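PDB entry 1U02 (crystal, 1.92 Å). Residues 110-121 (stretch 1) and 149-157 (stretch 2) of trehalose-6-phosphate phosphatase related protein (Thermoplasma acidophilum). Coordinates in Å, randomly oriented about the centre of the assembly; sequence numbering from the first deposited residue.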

# COMPACT_ATOMS: atom_id res chain seq x y z
N ARG A 110 -13.07 1.77 6.45
CA ARG A 110 -13.00 3.22 6.43
C ARG A 110 -11.62 3.75 6.77
O ARG A 110 -10.97 3.27 7.70
CB ARG A 110 -14.02 3.79 7.42
CG ARG A 110 -13.98 5.29 7.55
CD ARG A 110 -14.93 5.76 8.64
NE ARG A 110 -15.08 7.21 8.67
CZ ARG A 110 -15.94 7.85 9.44
NH1 ARG A 110 -16.74 7.17 10.26
NH2 ARG A 110 -16.01 9.18 9.41
N LYS A 111 -11.18 4.75 6.01
CA LYS A 111 -9.89 5.39 6.24
C LYS A 111 -10.09 6.88 5.98
O LYS A 111 -11.04 7.26 5.28
CB LYS A 111 -8.83 4.81 5.31
CG LYS A 111 -8.69 3.31 5.51
CD LYS A 111 -7.81 2.63 4.50
CE LYS A 111 -7.93 1.12 4.68
NZ LYS A 111 -6.89 0.37 3.95
N ASN A 112 -9.23 7.73 6.52
CA ASN A 112 -9.39 9.17 6.32
C ASN A 112 -9.38 9.62 4.86
O ASN A 112 -10.08 10.56 4.50
CB ASN A 112 -8.32 9.94 7.10
CG ASN A 112 -8.45 9.77 8.59
OD1 ASN A 112 -9.56 9.67 9.11
ND2 ASN A 112 -7.33 9.75 9.29
N LEU A 113 -8.59 8.95 4.02
CA LEU A 113 -8.53 9.34 2.61
C LEU A 113 -8.89 8.22 1.64
O LEU A 113 -8.44 8.22 0.49
CB LEU A 113 -7.15 9.91 2.27
CG LEU A 113 -6.86 11.24 2.97
CD1 LEU A 113 -5.41 11.68 2.71
CD2 LEU A 113 -7.84 12.30 2.46
N ALA A 114 -9.70 7.28 2.09
CA ALA A 114 -10.12 6.18 1.22
C ALA A 114 -11.13 5.30 1.92
O ALA A 114 -11.17 5.22 3.14
CB ALA A 114 -8.90 5.34 0.81
N VAL A 115 -11.98 4.66 1.12
CA VAL A 115 -12.97 3.72 1.62
C VAL A 115 -12.79 2.51 0.73
O VAL A 115 -12.97 2.59 -0.49
CB VAL A 115 -14.41 4.24 1.52
CG1 VAL A 115 -15.38 3.18 2.04
CG2 VAL A 115 -14.56 5.52 2.33
N LEU A 116 -12.43 1.40 1.34
CA LEU A 116 -12.18 0.17 0.60
C LEU A 116 -13.34 -0.81 0.77
O LEU A 116 -13.74 -1.12 1.89
CB LEU A 116 -10.86 -0.44 1.09
CG LEU A 116 -10.28 -1.70 0.43
CD1 LEU A 116 -8.78 -1.76 0.70
CD2 LEU A 116 -10.98 -2.92 0.98
N TYR A 117 -13.89 -1.27 -0.35
CA TYR A 117 -14.99 -2.22 -0.33
C TYR A 117 -14.39 -3.58 -0.68
O TYR A 117 -13.83 -3.76 -1.77
CB TYR A 117 -16.05 -1.81 -1.36
CG TYR A 117 -16.63 -0.43 -1.10
CD1 TYR A 117 -17.76 -0.26 -0.31
CD2 TYR A 117 -15.99 0.70 -1.59
CE1 TYR A 117 -18.26 1.02 -0.02
CE2 TYR A 117 -16.47 1.98 -1.31
CZ TYR A 117 -17.60 2.14 -0.53
OH TYR A 117 -18.05 3.41 -0.25
N HIS A 118 -14.50 -4.53 0.24
CA HIS A 118 -13.96 -5.87 0.02
C HIS A 118 -15.11 -6.80 -0.34
O HIS A 118 -16.04 -7.00 0.45
CB HIS A 118 -13.24 -6.39 1.27
CG HIS A 118 -12.26 -7.48 0.99
ND1 HIS A 118 -12.58 -8.63 0.29
CD2 HIS A 118 -10.95 -7.60 1.32
CE1 HIS A 118 -11.51 -9.40 0.19
NE2 HIS A 118 -10.50 -8.80 0.80
N LEU A 119 -15.06 -7.37 -1.54
CA LEU A 119 -16.11 -8.26 -2.00
C LEU A 119 -15.80 -9.74 -1.79
O LEU A 119 -16.54 -10.60 -2.25
CB LEU A 119 -16.41 -8.01 -3.49
CG LEU A 119 -17.14 -6.71 -3.85
CD1 LEU A 119 -16.30 -5.51 -3.45
CD2 LEU A 119 -17.44 -6.68 -5.34
N GLY A 120 -14.71 -10.03 -1.09
CA GLY A 120 -14.31 -11.40 -0.86
C GLY A 120 -15.34 -12.37 -0.30
O GLY A 120 -15.45 -13.50 -0.78
N LEU A 121 -16.10 -11.95 0.69
CA LEU A 121 -17.09 -12.84 1.31
C LEU A 121 -18.48 -12.69 0.72
O LEU A 121 -19.41 -13.38 1.11
CB LEU A 121 -17.16 -12.55 2.81
CG LEU A 121 -15.84 -12.62 3.59
CD1 LEU A 121 -16.09 -12.19 5.03
CD2 LEU A 121 -15.27 -14.02 3.52
N LYS A 149 -7.99 -7.13 -6.64
CA LYS A 149 -8.48 -8.49 -6.49
C LYS A 149 -9.47 -8.58 -5.33
O LYS A 149 -9.09 -8.48 -4.16
CB LYS A 149 -7.31 -9.45 -6.26
CG LYS A 149 -6.36 -9.52 -7.45
CD LYS A 149 -5.49 -10.77 -7.43
CE LYS A 149 -4.54 -10.80 -8.62
NZ LYS A 149 -5.26 -10.60 -9.92
N MSE A 150 -10.75 -8.75 -5.66
CA MSE A 150 -11.82 -8.83 -4.66
C MSE A 150 -11.97 -7.48 -3.97
O MSE A 150 -12.67 -7.37 -2.97
CB MSE A 150 -11.49 -9.87 -3.58
CG MSE A 150 -11.27 -11.28 -4.09
SE MSE A 150 -11.04 -12.49 -2.60
CE MSE A 150 -9.38 -11.79 -1.91
N ILE A 151 -11.32 -6.47 -4.53
CA ILE A 151 -11.33 -5.13 -3.95
C ILE A 151 -11.71 -3.99 -4.90
O ILE A 151 -11.33 -3.99 -6.06
CB ILE A 151 -9.93 -4.77 -3.39
CG1 ILE A 151 -9.58 -5.71 -2.25
CG2 ILE A 151 -9.90 -3.32 -2.93
CD1 ILE A 151 -10.51 -5.60 -1.10
N ILE A 152 -12.45 -3.03 -4.37
CA ILE A 152 -12.83 -1.83 -5.10
C ILE A 152 -12.62 -0.72 -4.07
O ILE A 152 -13.22 -0.72 -3.00
CB ILE A 152 -14.30 -1.84 -5.56
CG1 ILE A 152 -14.55 -3.01 -6.51
CG2 ILE A 152 -14.62 -0.52 -6.27
CD1 ILE A 152 -15.97 -3.07 -7.05
N GLU A 153 -11.75 0.23 -4.39
CA GLU A 153 -11.46 1.30 -3.46
C GLU A 153 -11.67 2.69 -4.04
O GLU A 153 -11.30 2.96 -5.19
CB GLU A 153 -10.01 1.19 -2.95
CG GLU A 153 -9.65 2.19 -1.86
CD GLU A 153 -8.21 2.06 -1.36
OE1 GLU A 153 -7.28 2.42 -2.10
OE2 GLU A 153 -8.02 1.60 -0.21
N LEU A 154 -12.27 3.56 -3.24
CA LEU A 154 -12.48 4.95 -3.62
C LEU A 154 -11.32 5.69 -2.99
O LEU A 154 -11.05 5.53 -1.79
CB LEU A 154 -13.80 5.48 -3.06
CG LEU A 154 -15.04 4.84 -3.67
CD1 LEU A 154 -16.30 5.47 -3.08
CD2 LEU A 154 -15.00 5.02 -5.19
N ARG A 155 -10.62 6.49 -3.78
CA ARG A 155 -9.46 7.19 -3.26
C ARG A 155 -9.29 8.58 -3.88
O ARG A 155 -10.10 9.00 -4.70
CB ARG A 155 -8.22 6.33 -3.52
CG ARG A 155 -7.98 6.04 -4.99
CD ARG A 155 -6.89 4.99 -5.22
NE ARG A 155 -6.44 5.02 -6.61
CZ ARG A 155 -5.54 4.19 -7.14
NH1 ARG A 155 -4.98 3.24 -6.40
NH2 ARG A 155 -5.19 4.33 -8.41
N VAL A 156 -8.24 9.27 -3.46
CA VAL A 156 -7.95 10.61 -3.97
C VAL A 156 -7.52 10.51 -5.44
O VAL A 156 -6.65 9.72 -5.79
CB VAL A 156 -6.82 11.29 -3.15
CG1 VAL A 156 -6.41 12.60 -3.81
CG2 VAL A 156 -7.29 11.54 -1.73
N PRO A 157 -8.14 11.31 -6.32
CA PRO A 157 -7.76 11.25 -7.74
C PRO A 157 -6.26 11.50 -7.98
O PRO A 157 -5.65 12.35 -7.33
CB PRO A 157 -8.64 12.33 -8.37
CG PRO A 157 -9.87 12.33 -7.50
CD PRO A 157 -9.26 12.23 -6.11
O HOH W 1 -6.16 1.23 1.47
O HOH W 2 -6.46 8.33 -1.33

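Strands 114-118 and 151-155 run antiparallel (167° between their directions) and are joined by backbone hydrogen bonds in two reciprocal pairs: Val 115 N to Leu 154 O (3.2 Å) with Leu 154 N to Val 115 O (3.0 Å), and Tyr 117 N to Ile 152 O (2.8 Å) with Ile 152 N to Tyr 117 O (3.0 Å). Leu 119 N to Met 150 O (2.8 Å) extends the ladder. Side chains alternate between two faces. On one, Leu 116 and His 118, both t at chi1, lie beside Ile 151 and Glu 153. Ile 151 adopts m at chi1 and m at chi2, which brings CD1 over one face of the His 118 ring, 3.5 Å from its centroid in a CH-pi contact; the same CD1 lies 3.4 Å from Leu 116 CD2. The His 118 ring is further held where its ND1 accepts a hydrogen bond from Gly 120 N (2.9 Å). An ideal CB on Gly 120 would fall 2.6 Å from His 118 CE1, so the ring occupies space left by the absent side chain. Selenomethionine Met 150 sets SE at the ring edge, 5.3 Å from the centroid. Glu 153, extended through chi1 and chi2 (both t), passes Leu 116, with OE2 3.6 Å from CD1. Its charge stops short of a salt bridge, OE2 lying 4.5 Å from Lys 111 NZ; a water bridges the gap, accepting from Lys 111 NZ (2.7 Å) and donating to Glu 153 OE2 (2.5 Å). On the other face, Tyr 117 (chi1 m) meets Leu 154 (m, t) at the ring edge, Tyr 117 CE2 to Leu 154 CD1, 3.9 Å. Beyond Ala 114, a second water takes over from direct pairing, donating to Leu 113 O (2.7 Å) and accepting from Val 156 N (2.9 Å).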